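PDB 1KA2: thermostable carboxypeptidase 1 from Pyrococcus furiosus, which removes amino acids one at a time from the C-terminus of peptides as a cobalt-dependent metallocarboxypeptidase of broad specificity. Local coordinates for residues 33-38 and 238-243; 249-254 and 272-277. All coordinates share one frame; numbering follows the deposited sequence.

In the fold
Strands 241-243 and 248-253 are antiparallel neighbours in the small sheet beside the metal site, and each contact involves a segment containing one; in interaction 1 the touching residue, Phe240, lies just before its strand. That surface contact sets the ring against the aliphatic part of a glutamate and a distant valine at the end of helix 8-36. Interaction 2 is buried: residues 249-254 lie against the helix that carries the metal-binding histidines, through small aliphatic groups. Backbone bonds couple the two, Thr242 N lying 2.8 Å from Arg250 O. Neither has a hydrogen bond across it, but the outer ends in a surface carboxylate, whereas the helix of the inner also carries a metal ligand, His273.

Interaction 1 of 2, residues 33-38 and 238-243; sequences DLEVNM and HPFTTE
Glu35, in the last turn of helix 8-36, lays the aliphatic part of its side chain against the outer end of the Phe240 ring. Its CB lies 3.7 Å from Phe240 CE2, and CG is equally near the same carbon, so two methylenes in succession press on one corner of the ring at an oblique angle. Phe240 has CG between its backbone N and carbonyl carbon (chi1 67°), which turns the CE2-CZ end of the ring toward Glu35. At the ring's edge, and in its plane, Thr242 OG1 stands 3.3 Å from Phe240 CE1.

The rest of the contact is much looser. Val36 offers only its CG2 methyl, 4.5 Å from Phe240 CZ. The Glu35 carboxylate, turned 87° to the ring plane, is on the solvent side, and its OE1 remains 5.2 Å from His238 ND1, too far for a direct bond. Ser236 also packs beside Glu35 and Val36, extending the apposition past the phenylalanine.

Beyond Val36 the helix ends: Asn37 leaves helical geometry, while Asp33 O accepts from both Asn37 N and Met38 N. Asp33 itself is held by salt bridges to Arg46 and to Arg250 of the second subunit, placing this helix end at the dimer interface. On the strand, Thr241 OG1 is hydrogen-bonded to Glu270, the predicted proton donor/acceptor, and the side chains of Phe240 and Glu270 are about 5 Å apart. Through Phe240, the last residue of the predicted HPF motif of the M32 carboxypeptidases, the helix end packs beside the HEXXH active site.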
ATOM      1  N   ASP A  33      -3.574   3.115   1.600  1.00 26.27           N
ATOM      2  CA  ASP A  33      -2.477   3.932   1.093  1.00 25.30           C
ATOM      3  C   ASP A  33      -2.998   5.232   0.493  1.00 25.49           C
ATOM      4  O   ASP A  33      -2.397   6.295   0.665  1.00 26.03           O
ATOM      5  CB  ASP A  33      -1.654   3.146   0.056  1.00 28.06           C
ATOM      6  CG  ASP A  33      -0.602   3.999  -0.606  1.00 27.71           C
ATOM      7  OD1 ASP A  33      -0.857   4.515  -1.717  1.00 29.84           O
ATOM      8  OD2 ASP A  33       0.466   4.179   0.008  1.00 30.74           O
ATOM      9  N   LEU A  34      -4.124   5.151  -0.207  1.00 26.50           N
ATOM     10  CA  LEU A  34      -4.707   6.348  -0.787  1.00 28.28           C
ATOM     11  C   LEU A  34      -4.914   7.402   0.308  1.00 29.38           C
ATOM     12  O   LEU A  34      -4.561   8.564   0.116  1.00 28.54           O
ATOM     13  CB  LEU A  34      -6.022   5.998  -1.497  1.00 28.40           C
ATOM     14  CG  LEU A  34      -7.143   7.023  -1.743  1.00 32.47           C
ATOM     15  CD1 LEU A  34      -6.633   8.426  -1.879  1.00 29.83           C
ATOM     16  CD2 LEU A  34      -7.895   6.599  -2.992  1.00 30.98           C
ATOM     17  N   GLU A  35      -5.450   6.987   1.459  1.00 31.11           N
ATOM     18  CA  GLU A  35      -5.711   7.895   2.584  1.00 30.96           C
ATOM     19  C   GLU A  35      -4.480   8.341   3.367  1.00 31.20           C
ATOM     20  O   GLU A  35      -4.397   9.486   3.801  1.00 29.74           O
ATOM     21  CB  GLU A  35      -6.658   7.252   3.612  1.00 30.22           C
ATOM     22  CG  GLU A  35      -8.105   7.016   3.183  1.00 32.36           C
ATOM     23  CD  GLU A  35      -8.822   8.284   2.758  1.00 32.41           C
ATOM     24  OE1 GLU A  35      -8.679   9.341   3.418  1.00 32.40           O
ATOM     25  OE2 GLU A  35      -9.548   8.211   1.759  1.00 32.81           O
ATOM     26  N   VAL A  36      -3.530   7.432   3.554  1.00 30.65           N
ATOM     27  CA  VAL A  36      -2.356   7.727   4.361  1.00 28.26           C
ATOM     28  C   VAL A  36      -1.048   8.160   3.695  1.00 28.05           C
ATOM     29  O   VAL A  36      -0.332   8.992   4.246  1.00 26.81           O
ATOM     30  CB  VAL A  36      -2.047   6.512   5.288  1.00 29.33           C
ATOM     31  CG1 VAL A  36      -0.789   6.774   6.130  1.00 27.46           C
ATOM     32  CG2 VAL A  36      -3.246   6.240   6.195  1.00 27.81           C
ATOM     33  N   ASN A  37      -0.728   7.627   2.521  1.00 30.62           N
ATOM     34  CA  ASN A  37       0.552   7.976   1.900  1.00 29.96           C
ATOM     35  C   ASN A  37       0.581   8.622   0.524  1.00 30.24           C
ATOM     36  O   ASN A  37       1.429   9.475   0.260  1.00 34.56           O
ATOM     37  CB  ASN A  37       1.431   6.728   1.834  1.00 28.21           C
ATOM     38  CG  ASN A  37       1.573   6.044   3.172  1.00 26.40           C
ATOM     39  OD1 ASN A  37       1.885   6.682   4.162  1.00 28.93           O
ATOM     40  ND2 ASN A  37       1.354   4.736   3.205  1.00 29.40           N
ATOM     41  N   MET A  38      -0.326   8.193  -0.343  1.00 30.91           N
ATOM     42  CA  MET A  38      -0.396   8.638  -1.733  1.00 28.82           C
ATOM     43  C   MET A  38      -0.202  10.111  -2.059  1.00 30.12           C
ATOM     44  O   MET A  38      -0.859  10.982  -1.495  1.00 25.80           O
ATOM     45  CB  MET A  38      -1.722   8.172  -2.363  1.00 28.40           C
ATOM     46  CG  MET A  38      -1.756   8.277  -3.883  1.00 25.06           C
ATOM     47  SD  MET A  38      -3.374   7.995  -4.615  1.00 32.20           S
ATOM     48  CE  MET A  38      -4.251   9.474  -4.037  1.00 30.83           C
ATOM     49  N   HIS A 238      -9.755  11.149   7.977  1.00 31.04           N
ATOM     50  CA  HIS A 238     -10.793  10.607   8.854  1.00 32.81           C
ATOM     51  C   HIS A 238     -10.342   9.256   9.402  1.00 31.87           C
ATOM     52  O   HIS A 238      -9.882   8.400   8.655  1.00 32.55           O
ATOM     53  CB  HIS A 238     -12.130  10.420   8.103  1.00 32.54           C
ATOM     54  CG  HIS A 238     -12.620  11.650   7.403  1.00 35.76           C
ATOM     55  ND1 HIS A 238     -12.245  11.978   6.116  1.00 37.38           N
ATOM     56  CD2 HIS A 238     -13.429  12.653   7.822  1.00 35.60           C
ATOM     57  CE1 HIS A 238     -12.797  13.127   5.775  1.00 35.01           C
ATOM     58  NE2 HIS A 238     -13.521  13.558   6.791  1.00 35.68           N
ATOM     59  N   PRO A 239     -10.480   9.052  10.720  1.00 32.44           N
ATOM     60  CA  PRO A 239     -10.087   7.800  11.375  1.00 31.85           C
ATOM     61  C   PRO A 239     -10.843   6.601  10.839  1.00 32.54           C
ATOM     62  O   PRO A 239     -12.056   6.661  10.649  1.00 34.11           O
ATOM     63  CB  PRO A 239     -10.422   8.052  12.841  1.00 31.22           C
ATOM     64  CG  PRO A 239     -10.276   9.530  12.983  1.00 32.62           C
ATOM     65  CD  PRO A 239     -10.914  10.046  11.715  1.00 29.96           C
ATOM     66  N   PHE A 240     -10.121   5.514  10.591  1.00 31.51           N
ATOM     67  CA  PHE A 240     -10.732   4.282  10.119  1.00 32.25           C
ATOM     68  C   PHE A 240      -9.858   3.095  10.499  1.00 31.85           C
ATOM     69  O   PHE A 240      -8.753   3.259  11.014  1.00 30.94           O
ATOM     70  CB  PHE A 240     -10.962   4.318   8.595  1.00 33.07           C
ATOM     71  CG  PHE A 240      -9.695   4.335   7.780  1.00 34.13           C
ATOM     72  CD1 PHE A 240      -9.055   3.151   7.436  1.00 33.17           C
ATOM     73  CD2 PHE A 240      -9.141   5.537   7.363  1.00 33.48           C
ATOM     74  CE1 PHE A 240      -7.877   3.169   6.684  1.00 34.10           C
ATOM     75  CE2 PHE A 240      -7.966   5.563   6.616  1.00 34.60           C
ATOM     76  CZ  PHE A 240      -7.334   4.373   6.275  1.00 32.39           C
ATOM     77  N   THR A 241     -10.376   1.898  10.253  1.00 32.39           N
ATOM     78  CA  THR A 241      -9.667   0.667  10.549  1.00 30.82           C
ATOM     79  C   THR A 241      -9.705  -0.203   9.305  1.00 30.68           C
ATOM     80  O   THR A 241     -10.734  -0.284   8.639  1.00 30.82           O
ATOM     81  CB  THR A 241     -10.350  -0.104  11.713  1.00 31.14           C
ATOM     82  OG1 THR A 241     -10.197   0.626  12.932  1.00 30.95           O
ATOM     83  CG2 THR A 241      -9.755  -1.502  11.868  1.00 28.99           C
ATOM     84  N   THR A 242      -8.577  -0.830   8.975  1.00 31.57           N
ATOM     85  CA  THR A 242      -8.522  -1.733   7.831  1.00 31.22           C
ATOM     86  C   THR A 242      -7.885  -3.032   8.239  1.00 30.96           C
ATOM     87  O   THR A 242      -7.036  -3.070   9.119  1.00 32.15           O
ATOM     88  CB  THR A 242      -7.632  -1.262   6.685  1.00 33.07           C
ATOM     89  OG1 THR A 242      -7.033  -0.002   7.007  1.00 34.10           O
ATOM     90  CG2 THR A 242      -8.422  -1.230   5.402  1.00 29.86           C
ATOM     91  N   GLU A 243      -8.269  -4.092   7.550  1.00 31.90           N
ATOM     92  CA  GLU A 243      -7.714  -5.396   7.805  1.00 32.78           C
ATOM     93  C   GLU A 243      -7.079  -5.875   6.513  1.00 31.35           C
ATOM     94  O   GLU A 243      -7.783  -6.137   5.544  1.00 31.89           O
ATOM     95  CB  GLU A 243      -8.808  -6.379   8.202  1.00 35.41           C
ATOM     96  CG  GLU A 243      -9.845  -5.812   9.129  1.00 42.06           C
ATOM     97  CD  GLU A 243     -11.004  -5.150   8.405  1.00 44.07           C
ATOM     98  OE1 GLU A 243     -11.491  -5.731   7.415  1.00 44.99           O
ATOM     99  OE2 GLU A 243     -11.443  -4.061   8.839  1.00 47.52           O
TER

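Interaction 2 of 2, residues 249-254 and 272-277; sequences VRITTR and GHALYE. With MG (magnesium ion), chain B.
Beside the metal site, on the HEXXH helix, Ala274 packs against Val249 and Ile251 of the strand bearing the DXRXT motif. The Ala274 methyl receives both residues: CB is 3.6 Å from Ile251 CG2 and 3.8 Å from Val249 CG1. Val249 has CG1 anti to its backbone N (chi1 -177°), which puts that methyl over Ala274 and leaves CG2 to meet Glu277 CB at 4.1 Å, the two side chains crossing at about a right angle. Strand 249-253 and helix 272-277 run antiparallel (178°), their axes 8.4 Å apart at closest approach.

This is the helix of the HEXXH motif of clan MA metallopeptidases, here binding magnesium in place of the catalytic cobalt. His273, just before Ala274, takes no part in the apolar contact and binds the ion through NE2 at 2.1 Å; three waters at 2.2 Å, His269 and Glu299 complete the site. His298 supplies a second shell, hydrogen-bonded through ND1 to His273 ND1 and through NE2 to Glu277 OE2. The bend at chi2 of Glu277 carries its carboxylate away from the strand, where OE2 also accepts from Gly292 N.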
ATOM      1  N   VAL A 249      -3.441  -5.498  10.817  1.00 25.90           N
ATOM      2  CA  VAL A 249      -4.616  -4.639  10.948  1.00 25.90           C
ATOM      3  C   VAL A 249      -4.145  -3.235  11.282  1.00 25.98           C
ATOM      4  O   VAL A 249      -3.326  -3.042  12.183  1.00 27.65           O
ATOM      5  CB  VAL A 249      -5.566  -5.164  12.051  1.00 29.73           C
ATOM      6  CG1 VAL A 249      -6.826  -4.296  12.128  1.00 29.22           C
ATOM      7  CG2 VAL A 249      -5.933  -6.609  11.757  1.00 28.06           C
ATOM      8  N   ARG A 250      -4.673  -2.251  10.563  1.00 25.07           N
ATOM      9  CA  ARG A 250      -4.243  -0.880  10.744  1.00 25.70           C
ATOM     10  C   ARG A 250      -5.347   0.129  11.031  1.00 26.50           C
ATOM     11  O   ARG A 250      -6.453   0.032  10.496  1.00 27.46           O
ATOM     12  CB  ARG A 250      -3.470  -0.459   9.498  1.00 26.49           C
ATOM     13  CG  ARG A 250      -2.425  -1.493   9.098  1.00 29.57           C
ATOM     14  CD  ARG A 250      -1.535  -1.044   7.946  1.00 28.37           C
ATOM     15  NE  ARG A 250      -0.702  -2.146   7.480  1.00 26.03           N
ATOM     16  CZ  ARG A 250       0.133  -2.073   6.446  1.00 31.11           C
ATOM     17  NH1 ARG A 250       0.256  -0.942   5.748  1.00 25.87           N
ATOM     18  NH2 ARG A 250       0.852  -3.139   6.112  1.00 29.75           N
ATOM     19  N   ILE A 251      -5.035   1.092  11.892  1.00 26.33           N
ATOM     20  CA  ILE A 251      -5.979   2.143  12.248  1.00 26.59           C
ATOM     21  C   ILE A 251      -5.302   3.496  12.081  1.00 29.14           C
ATOM     22  O   ILE A 251      -4.073   3.600  12.079  1.00 29.05           O
ATOM     23  CB  ILE A 251      -6.468   2.041  13.737  1.00 27.08           C
ATOM     24  CG1 ILE A 251      -5.342   2.430  14.694  1.00 25.22           C
ATOM     25  CG2 ILE A 251      -6.950   0.625  14.053  1.00 24.23           C
ATOM     26  CD1 ILE A 251      -5.765   2.475  16.148  1.00 25.98           C
ATOM     27  N   THR A 252      -6.108   4.537  11.928  1.00 29.52           N
ATOM     28  CA  THR A 252      -5.576   5.879  11.806  1.00 28.97           C
ATOM     29  C   THR A 252      -6.399   6.786  12.706  1.00 31.16           C
ATOM     30  O   THR A 252      -7.477   6.414  13.170  1.00 30.78           O
ATOM     31  CB  THR A 252      -5.681   6.422  10.365  1.00 29.19           C
ATOM     32  OG1 THR A 252      -7.057   6.627  10.030  1.00 25.48           O
ATOM     33  CG2 THR A 252      -5.081   5.445   9.381  1.00 29.11           C
ATOM     34  N   THR A 253      -5.877   7.969  12.975  1.00 30.65           N
ATOM     35  CA  THR A 253      -6.599   8.939  13.774  1.00 30.31           C
ATOM     36  C   THR A 253      -6.220  10.238  13.127  1.00 29.17           C
ATOM     37  O   THR A 253      -5.596  10.246  12.064  1.00 30.38           O
ATOM     38  CB  THR A 253      -6.135   8.961  15.241  1.00 32.34           C
ATOM     39  OG1 THR A 253      -6.975   9.856  15.989  1.00 32.37           O
ATOM     40  CG2 THR A 253      -4.686   9.437  15.344  1.00 31.79           C
ATOM     41  N   ARG A 254      -6.603  11.340  13.741  1.00 28.98           N
ATOM     42  CA  ARG A 254      -6.221  12.622  13.201  1.00 31.32           C
ATOM     43  C   ARG A 254      -5.984  13.516  14.385  1.00 32.65           C
ATOM     44  O   ARG A 254      -6.505  13.266  15.471  1.00 33.30           O
ATOM     45  CB  ARG A 254      -7.303  13.215  12.299  1.00 33.19           C
ATOM     46  CG  ARG A 254      -8.574  13.594  12.997  1.00 36.30           C
ATOM     47  CD  ARG A 254      -9.468  14.347  12.042  1.00 38.78           C
ATOM     48  NE  ARG A 254     -10.838  14.400  12.535  1.00 41.26           N
ATOM     49  CZ  ARG A 254     -11.905  14.117  11.796  1.00 42.77           C
ATOM     50  NH1 ARG A 254     -11.761  13.758  10.526  1.00 37.91           N
ATOM     51  NH2 ARG A 254     -13.121  14.196  12.330  1.00 44.80           N
ATOM     52  N   GLY A 272     -11.051  -0.526  18.976  1.00 27.78           N
ATOM     53  CA  GLY A 272     -12.111  -1.498  19.195  1.00 28.50           C
ATOM     54  C   GLY A 272     -12.432  -2.294  17.948  1.00 30.97           C
ATOM     55  O   GLY A 272     -12.721  -3.492  18.015  1.00 29.35           O
ATOM     56  N   HIS A 273     -12.400  -1.618  16.804  1.00 31.53           N
ATOM     57  CA  HIS A 273     -12.653  -2.269  15.530  1.00 32.28           C
ATOM     58  C   HIS A 273     -11.521  -3.244  15.240  1.00 30.44           C
ATOM     59  O   HIS A 273     -11.750  -4.390  14.847  1.00 28.64           O
ATOM     60  CB  HIS A 273     -12.686  -1.245  14.388  1.00 32.70           C
ATOM     61  CG  HIS A 273     -13.946  -0.446  14.307  1.00 32.92           C
ATOM     62  ND1 HIS A 273     -15.181  -1.019  14.090  1.00 31.99           N
ATOM     63  CD2 HIS A 273     -14.156   0.890  14.357  1.00 33.69           C
ATOM     64  CE1 HIS A 273     -16.096  -0.072  14.009  1.00 30.82           C
ATOM     65  NE2 HIS A 273     -15.499   1.094  14.168  1.00 33.22           N
ATOM     66  N   ALA A 274     -10.299  -2.761  15.440  1.00 29.88           N
ATOM     67  CA  ALA A 274      -9.087  -3.534  15.165  1.00 30.82           C
ATOM     68  C   ALA A 274      -8.929  -4.810  15.989  1.00 30.23           C
ATOM     69  O   ALA A 274      -8.675  -5.882  15.429  1.00 31.31           O
ATOM     70  CB  ALA A 274      -7.861  -2.637  15.345  1.00 27.79           C
ATOM     71  N   LEU A 275      -9.080  -4.700  17.311  1.00 32.34           N
ATOM     72  CA  LEU A 275      -8.941  -5.857  18.204  1.00 29.80           C
ATOM     73  C   LEU A 275      -9.806  -6.980  17.666  1.00 29.98           C
ATOM     74  O   LEU A 275      -9.399  -8.143  17.615  1.00 31.59           O
ATOM     75  CB  LEU A 275      -9.382  -5.503  19.632  1.00 30.09           C
ATOM     76  CG  LEU A 275      -9.310  -6.651  20.654  1.00 30.13           C
ATOM     77  CD1 LEU A 275      -7.852  -6.989  20.930  1.00 28.91           C
ATOM     78  CD2 LEU A 275      -9.994  -6.256  21.945  1.00 28.24           C
ATOM     79  N   TYR A 276     -11.006  -6.607  17.249  1.00 28.53           N
ATOM     80  CA  TYR A 276     -11.969  -7.538  16.684  1.00 28.49           C
ATOM     81  C   TYR A 276     -11.360  -8.321  15.509  1.00 28.36           C
ATOM     82  O   TYR A 276     -11.401  -9.554  15.462  1.00 27.21           O
ATOM     83  CB  TYR A 276     -13.187  -6.738  16.228  1.00 27.79           C
ATOM     84  CG  TYR A 276     -14.374  -7.531  15.742  1.00 29.99           C
ATOM     85  CD1 TYR A 276     -14.337  -8.924  15.621  1.00 29.31           C
ATOM     86  CD2 TYR A 276     -15.562  -6.876  15.432  1.00 29.42           C
ATOM     87  CE1 TYR A 276     -15.475  -9.640  15.205  1.00 31.36           C
ATOM     88  CE2 TYR A 276     -16.686  -7.567  15.022  1.00 31.92           C
ATOM     89  CZ  TYR A 276     -16.651  -8.941  14.907  1.00 32.44           C
ATOM     90  OH  TYR A 276     -17.803  -9.585  14.482  1.00 30.53           O
ATOM     91  N   GLU A 277     -10.797  -7.600  14.555  1.00 29.08           N
ATOM     92  CA  GLU A 277     -10.199  -8.247  13.395  1.00 29.77           C
ATOM     93  C   GLU A 277      -8.915  -8.967  13.794  1.00 31.36           C
ATOM     94  O   GLU A 277      -8.567 -10.012  13.246  1.00 31.82           O
ATOM     95  CB  GLU A 277      -9.918  -7.205  12.319  1.00 27.41           C
ATOM     96  CG  GLU A 277     -11.169  -6.625  11.700  1.00 29.75           C
ATOM     97  CD  GLU A 277     -11.984  -7.666  10.945  1.00 32.41           C
ATOM     98  OE1 GLU A 277     -11.378  -8.629  10.415  1.00 35.46           O
ATOM     99  OE2 GLU A 277     -13.224  -7.518  10.869  1.00 31.69           O
TER
HETATM  100 MG    MG B 501     -16.466   2.887  13.774  1.00 36.05          MG
HETATM  101  O   HOH W   1     -14.876   3.912  12.664  1.00 35.72           O
HETATM  102  O   HOH W   2     -17.204   2.491  11.779  1.00 37.81           O
HETATM  103  O   HOH W   3     -17.805   4.651  13.512  1.00 33.55           O